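Local coordinates for conjugal transfer protein TRWB (Escherichia coli, PDB 1E9R), which probably couples DNA processing to export in bacterial conjugation, as a P-loop NTPase that assembles into a hexamer resembling ring helicases and F1-ATPase, at residues Thr112-Asp126 with Met224-Glu236. Sequence-based numbering, arbitrary orientation.
Sequences TKGWSFFNEIRNDYD and MPDGDFSIRSWLE
The N-terminus of helix 231-236 is seated on the carboxylate of Glu120, which comes from the loop between edge strand 103-105 and helix 126-134. Glu120 OE2 takes the amide of Ile231 on its syn lone pair (N to OE2 2.8 Å), while OE1 accepts from Arg232 N and from Ser230 OG, the two donors arriving from opposite faces of the carboxylate plane. On its anti side OE2 also meets the indole NE1 of Trp115, 2.8 Å away and in the ring plane. Four donors thus grip the two oxygens of this buried acid, which should hold its rotation and, with the helix N-terminus, probably favours the charged form. Ser230 is the N-cap: its OG accepts from Ser233 N.

Arg232, in the first turn of the helix, runs back past Glu120 and bends at chi3 (71°), which brings NH1 to the backbone O of Glu120 at 2.8 Å, in the guanidinium plane. NH1 also forms a salt bridge with Asp126 OD2, its hydrogen bond weak, the carboxylate standing nearly perpendicular to the guanidinium (86°). The guanidinium of Arg122 lies flat on that of Arg232, centres 4.3 Å apart; the like charges are probably offset by Asp126 and by Glu236, whose OE1 forms a salt bridge with Arg122 NH2 at 3.0 Å.

In this P-loop NTPase fold the contact joins two connections at the margin of the central sheet, where the chain returns after a largely helical excursion of 97 residues. Further along, the Asn119 amide spans two carbonyls, ND2 donating to Gly227 O and, at 2.9 Å, to Phe229 O, each from above the carbonyl plane. Gly114 and Gly227 pass with CA atoms 3.4 Å apart, a spacing at which a CB on either would run into the other backbone, and Lys113 CG lies over one face of the Phe229 ring. Near the start of helix 126-134, Tyr125 OH is hydrogen-bonded to Asp250 of a neighbouring subunit.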
loop_
_atom_site.group_PDB
_atom_site.type_symbol
_atom_site.label_atom_id
_atom_site.label_comp_id
_atom_site.label_asym_id
_atom_site.label_seq_id
_atom_site.Cartn_x
_atom_site.Cartn_y
_atom_site.Cartn_z
ATOM N N THR B 112 14.577 -9.996 -44.053
ATOM C CA THR B 112 15.117 -9.112 -43.023
ATOM C C THR B 112 16.508 -8.589 -43.332
ATOM O O THR B 112 17.294 -9.248 -44.002
ATOM C CB THR B 112 15.207 -9.813 -41.654
ATOM O OG1 THR B 112 15.665 -8.873 -40.675
ATOM C CG2 THR B 112 16.200 -10.969 -41.705
ATOM N N LYS B 113 16.813 -7.395 -42.838
ATOM C CA LYS B 113 18.145 -6.832 -43.025
ATOM C C LYS B 113 19.003 -7.464 -41.925
ATOM O O LYS B 113 18.464 -8.039 -40.967
ATOM C CB LYS B 113 18.120 -5.318 -42.836
ATOM C CG LYS B 113 17.108 -4.593 -43.702
ATOM C CD LYS B 113 17.554 -4.494 -45.144
ATOM C CE LYS B 113 18.850 -3.712 -45.262
ATOM N NZ LYS B 113 19.289 -3.589 -46.684
ATOM N N GLY B 114 20.325 -7.374 -42.065
ATOM C CA GLY B 114 21.216 -7.930 -41.056
ATOM C C GLY B 114 21.462 -6.854 -40.022
ATOM O O GLY B 114 21.608 -5.690 -40.396
ATOM N N TRP B 115 21.525 -7.211 -38.738
ATOM C CA TRP B 115 21.709 -6.185 -37.711
ATOM C C TRP B 115 22.146 -6.696 -36.341
ATOM O O TRP B 115 21.920 -7.857 -35.995
ATOM C CB TRP B 115 20.385 -5.416 -37.553
ATOM C CG TRP B 115 20.378 -4.353 -36.476
ATOM C CD1 TRP B 115 20.677 -3.027 -36.623
ATOM C CD2 TRP B 115 20.037 -4.537 -35.094
ATOM N NE1 TRP B 115 20.537 -2.371 -35.422
ATOM C CE2 TRP B 115 20.147 -3.275 -34.466
ATOM C CE3 TRP B 115 19.649 -5.647 -34.324
ATOM C CZ2 TRP B 115 19.882 -3.090 -33.102
ATOM C CZ3 TRP B 115 19.389 -5.463 -32.970
ATOM C CH2 TRP B 115 19.506 -4.191 -32.376
ATOM N N SER B 116 22.766 -5.802 -35.572
ATOM C CA SER B 116 23.205 -6.069 -34.198
ATOM C C SER B 116 23.342 -4.663 -33.653
ATOM O O SER B 116 23.636 -3.750 -34.418
ATOM C CB SER B 116 24.568 -6.755 -34.144
ATOM O OG SER B 116 25.623 -5.797 -34.152
ATOM N N PHE B 117 23.153 -4.472 -32.354
ATOM C CA PHE B 117 23.253 -3.130 -31.818
ATOM C C PHE B 117 24.614 -2.494 -32.062
ATOM O O PHE B 117 24.755 -1.277 -31.961
ATOM C CB PHE B 117 22.895 -3.098 -30.327
ATOM C CG PHE B 117 23.987 -3.570 -29.415
ATOM C CD1 PHE B 117 24.173 -4.918 -29.167
ATOM C CD2 PHE B 117 24.821 -2.656 -28.785
ATOM C CE1 PHE B 117 25.177 -5.345 -28.299
ATOM C CE2 PHE B 117 25.823 -3.075 -27.922
ATOM C CZ PHE B 117 26.000 -4.421 -27.679
ATOM N N PHE B 118 25.615 -3.299 -32.400
ATOM C CA PHE B 118 26.942 -2.748 -32.666
ATOM C C PHE B 118 26.879 -1.701 -33.779
ATOM O O PHE B 118 27.616 -0.712 -33.765
ATOM C CB PHE B 118 27.929 -3.850 -33.078
ATOM C CG PHE B 118 28.506 -4.622 -31.924
ATOM C CD1 PHE B 118 29.517 -4.076 -31.145
ATOM C CD2 PHE B 118 28.037 -5.894 -31.610
ATOM C CE1 PHE B 118 30.061 -4.785 -30.060
ATOM C CE2 PHE B 118 28.573 -6.616 -30.530
ATOM C CZ PHE B 118 29.589 -6.056 -29.753
ATOM N N ASN B 119 25.982 -1.924 -34.735
ATOM C CA ASN B 119 25.823 -1.033 -35.879
ATOM C C ASN B 119 25.355 0.378 -35.542
ATOM O O ASN B 119 25.368 1.248 -36.417
ATOM C CB ASN B 119 24.836 -1.628 -36.894
ATOM C CG ASN B 119 25.204 -3.046 -37.318
ATOM O OD1 ASN B 119 26.354 -3.464 -37.203
ATOM N ND2 ASN B 119 24.221 -3.787 -37.827
ATOM N N GLU B 120 24.943 0.615 -34.295
ATOM C CA GLU B 120 24.442 1.937 -33.917
ATOM C C GLU B 120 25.433 2.757 -33.114
ATOM O O GLU B 120 25.172 3.913 -32.774
ATOM C CB GLU B 120 23.151 1.801 -33.115
ATOM C CG GLU B 120 22.133 0.822 -33.689
ATOM C CD GLU B 120 21.675 1.166 -35.099
ATOM O OE1 GLU B 120 22.009 2.251 -35.611
ATOM O OE2 GLU B 120 20.959 0.341 -35.697
ATOM N N ILE B 121 26.580 2.170 -32.816
ATOM C CA ILE B 121 27.569 2.876 -32.027
ATOM C C ILE B 121 28.348 3.865 -32.880
ATOM O O ILE B 121 28.986 3.481 -33.861
ATOM C CB ILE B 121 28.546 1.875 -31.366
ATOM C CG1 ILE B 121 27.760 0.753 -30.677
ATOM C CG2 ILE B 121 29.439 2.597 -30.359
ATOM C CD1 ILE B 121 26.894 1.207 -29.516
ATOM N N ARG B 122 28.275 5.146 -32.526
ATOM C CA ARG B 122 29.020 6.177 -33.246
ATOM C C ARG B 122 30.049 6.755 -32.276
ATOM O O ARG B 122 31.243 6.764 -32.557
ATOM C CB ARG B 122 28.108 7.313 -33.717
ATOM C CG ARG B 122 26.950 6.918 -34.612
ATOM C CD ARG B 122 27.367 6.645 -36.028
ATOM N NE ARG B 122 26.201 6.443 -36.885
ATOM C CZ ARG B 122 25.382 7.410 -37.296
ATOM N NH1 ARG B 122 25.592 8.667 -36.928
ATOM N NH2 ARG B 122 24.357 7.120 -38.091
ATOM N N ASN B 123 29.575 7.233 -31.131
ATOM C CA ASN B 123 30.448 7.819 -30.115
ATOM C C ASN B 123 30.517 6.961 -28.860
ATOM O O ASN B 123 29.748 6.015 -28.693
ATOM C CB ASN B 123 29.953 9.211 -29.749
ATOM C CG ASN B 123 29.892 10.123 -30.943
ATOM O OD1 ASN B 123 30.919 10.536 -31.467
ATOM N ND2 ASN B 123 28.682 10.433 -31.394
ATOM N N ASP B 124 31.437 7.307 -27.970
ATOM C CA ASP B 124 31.609 6.552 -26.741
ATOM C C ASP B 124 30.349 6.506 -25.890
ATOM O O ASP B 124 30.068 5.498 -25.257
ATOM C CB ASP B 124 32.756 7.135 -25.915
ATOM C CG ASP B 124 33.059 6.307 -24.671
ATOM O OD1 ASP B 124 33.099 5.055 -24.780
ATOM O OD2 ASP B 124 33.267 6.910 -23.590
ATOM N N TYR B 125 29.581 7.587 -25.874
ATOM C CA TYR B 125 28.372 7.608 -25.064
ATOM C C TYR B 125 27.231 6.759 -25.634
ATOM O O TYR B 125 26.189 6.604 -24.992
ATOM C CB TYR B 125 27.905 9.056 -24.839
ATOM C CG TYR B 125 27.183 9.710 -26.005
ATOM C CD1 TYR B 125 25.801 9.533 -26.193
ATOM C CD2 TYR B 125 27.878 10.518 -26.918
ATOM C CE1 TYR B 125 25.123 10.151 -27.269
ATOM C CE2 TYR B 125 27.214 11.139 -27.994
ATOM C CZ TYR B 125 25.839 10.951 -28.164
ATOM O OH TYR B 125 25.198 11.551 -29.233
ATOM N N ASP B 126 27.425 6.196 -26.827
ATOM C CA ASP B 126 26.387 5.367 -27.435
ATOM C C ASP B 126 26.317 3.980 -26.831
ATOM O O ASP B 126 25.325 3.279 -27.012
ATOM C CB ASP B 126 26.590 5.229 -28.942
ATOM C CG ASP B 126 26.318 6.503 -29.676
ATOM O OD1 ASP B 126 25.483 7.290 -29.193
ATOM O OD2 ASP B 126 26.925 6.716 -30.743
ATOM N N MET B 224 19.751 -13.404 -34.509
ATOM C CA MET B 224 19.358 -12.427 -35.514
ATOM C C MET B 224 20.383 -12.414 -36.632
ATOM O O MET B 224 21.578 -12.263 -36.384
ATOM C CB MET B 224 19.283 -11.025 -34.901
ATOM C CG MET B 224 18.057 -10.187 -35.309
ATOM S SD MET B 224 18.034 -9.440 -36.948
ATOM C CE MET B 224 16.381 -9.590 -37.344
ATOM N N PRO B 225 19.926 -12.584 -37.884
ATOM C CA PRO B 225 20.829 -12.576 -39.033
ATOM C C PRO B 225 21.729 -11.350 -38.947
ATOM O O PRO B 225 21.243 -10.233 -38.758
ATOM C CB PRO B 225 19.864 -12.514 -40.208
ATOM C CG PRO B 225 18.713 -13.356 -39.711
ATOM C CD PRO B 225 18.536 -12.854 -38.304
ATOM N N ASP B 226 23.035 -11.545 -39.076
ATOM C CA ASP B 226 23.931 -10.409 -38.983
ATOM C C ASP B 226 24.084 -9.673 -40.295
ATOM O O ASP B 226 23.926 -10.246 -41.370
ATOM C CB ASP B 226 25.303 -10.827 -38.462
ATOM C CG ASP B 226 25.811 -9.884 -37.371
ATOM O OD1 ASP B 226 25.823 -8.646 -37.609
ATOM O OD2 ASP B 226 26.191 -10.375 -36.273
ATOM N N GLY B 227 24.380 -8.385 -40.189
ATOM C CA GLY B 227 24.549 -7.556 -41.361
ATOM C C GLY B 227 25.057 -6.217 -40.894
ATOM O O GLY B 227 25.414 -6.073 -39.723
ATOM N N ASP B 228 25.083 -5.237 -41.789
ATOM C CA ASP B 228 25.573 -3.917 -41.422
ATOM C C ASP B 228 24.488 -2.849 -41.422
ATOM O O ASP B 228 24.794 -1.652 -41.390
ATOM C CB ASP B 228 26.729 -3.501 -42.344
ATOM C CG ASP B 228 26.375 -3.618 -43.817
ATOM O OD1 ASP B 228 25.191 -3.898 -44.142
ATOM O OD2 ASP B 228 27.287 -3.429 -44.653
ATOM N N PHE B 229 23.228 -3.275 -41.442
ATOM C CA PHE B 229 22.140 -2.316 -41.428
ATOM C C PHE B 229 22.129 -1.518 -40.130
ATOM O O PHE B 229 22.213 -2.090 -39.043
ATOM C CB PHE B 229 20.797 -3.013 -41.595
ATOM C CG PHE B 229 19.633 -2.076 -41.526
ATOM C CD1 PHE B 229 19.440 -1.120 -42.516
ATOM C CD2 PHE B 229 18.756 -2.107 -40.450
ATOM C CE1 PHE B 229 18.388 -0.202 -42.435
ATOM C CE2 PHE B 229 17.698 -1.190 -40.363
ATOM C CZ PHE B 229 17.518 -0.237 -41.357
ATOM N N SER B 230 22.038 -0.194 -40.255
ATOM C CA SER B 230 22.006 0.703 -39.099
ATOM C C SER B 230 20.724 1.516 -39.101
ATOM O O SER B 230 20.454 2.253 -40.048
ATOM C CB SER B 230 23.196 1.664 -39.119
ATOM O OG SER B 230 23.047 2.670 -38.130
ATOM N N ILE B 231 19.930 1.378 -38.040
ATOM C CA ILE B 231 18.684 2.117 -37.935
ATOM C C ILE B 231 18.978 3.620 -37.937
ATOM O O ILE B 231 18.214 4.398 -38.501
ATOM C CB ILE B 231 17.921 1.734 -36.653
ATOM C CG1 ILE B 231 17.469 0.273 -36.736
ATOM C CG2 ILE B 231 16.719 2.649 -36.465
ATOM C CD1 ILE B 231 16.860 -0.258 -35.458
ATOM N N ARG B 232 20.092 4.019 -37.324
ATOM C CA ARG B 232 20.479 5.428 -37.270
ATOM C C ARG B 232 20.730 5.966 -38.670
ATOM O O ARG B 232 20.238 7.036 -39.041
ATOM C CB ARG B 232 21.750 5.609 -36.443
ATOM C CG ARG B 232 21.590 5.238 -35.002
ATOM C CD ARG B 232 22.831 5.569 -34.208
ATOM N NE ARG B 232 23.026 6.999 -34.038
ATOM C CZ ARG B 232 23.971 7.521 -33.267
ATOM N NH1 ARG B 232 24.797 6.725 -32.605
ATOM N NH2 ARG B 232 24.085 8.837 -33.145
ATOM N N SER B 233 21.518 5.219 -39.438
ATOM C CA SER B 233 21.848 5.601 -40.806
ATOM C C SER B 233 20.582 5.598 -41.657
ATOM O O SER B 233 20.398 6.466 -42.507
ATOM C CB SER B 233 22.873 4.629 -41.389
ATOM O OG SER B 233 24.081 4.666 -40.648
ATOM N N TRP B 234 19.714 4.620 -41.428
ATOM C CA TRP B 234 18.468 4.532 -42.164
ATOM C C TRP B 234 17.616 5.790 -41.927
ATOM O O TRP B 234 17.042 6.357 -42.860
ATOM C CB TRP B 234 17.690 3.299 -41.716
ATOM C CG TRP B 234 16.343 3.191 -42.347
ATOM C CD1 TRP B 234 16.065 2.799 -43.624
ATOM C CD2 TRP B 234 15.082 3.519 -41.745
ATOM N NE1 TRP B 234 14.712 2.861 -43.857
ATOM C CE2 TRP B 234 14.083 3.298 -42.721
ATOM C CE3 TRP B 234 14.698 3.978 -40.476
ATOM C CZ2 TRP B 234 12.720 3.521 -42.467
ATOM C CZ3 TRP B 234 13.341 4.202 -40.222
ATOM C CH2 TRP B 234 12.371 3.972 -41.217
ATOM N N LEU B 235 17.527 6.225 -40.677
ATOM C CA LEU B 235 16.734 7.405 -40.357
ATOM C C LEU B 235 17.246 8.625 -41.091
ATOM O O LEU B 235 16.471 9.459 -41.555
ATOM C CB LEU B 235 16.753 7.672 -38.851
ATOM C CG LEU B 235 15.923 6.712 -37.996
ATOM C CD1 LEU B 235 16.162 6.990 -36.523
ATOM C CD2 LEU B 235 14.459 6.867 -38.340
ATOM N N GLU B 236 18.562 8.717 -41.203
ATOM C CA GLU B 236 19.195 9.845 -41.860
ATOM C C GLU B 236 19.081 9.796 -43.372
ATOM O O GLU B 236 19.160 10.826 -44.031
ATOM C CB GLU B 236 20.667 9.907 -41.464
ATOM C CG GLU B 236 20.878 9.999 -39.968
ATOM C CD GLU B 236 22.341 10.010 -39.587
ATOM O OE1 GLU B 236 23.047 9.029 -39.929
ATOM O OE2 GLU B 236 22.778 10.995 -38.944
HETATM O O HOH W 1 25.495 4.100 -37.341
HETATM O O HOH W 2 26.237 9.395 -31.212
#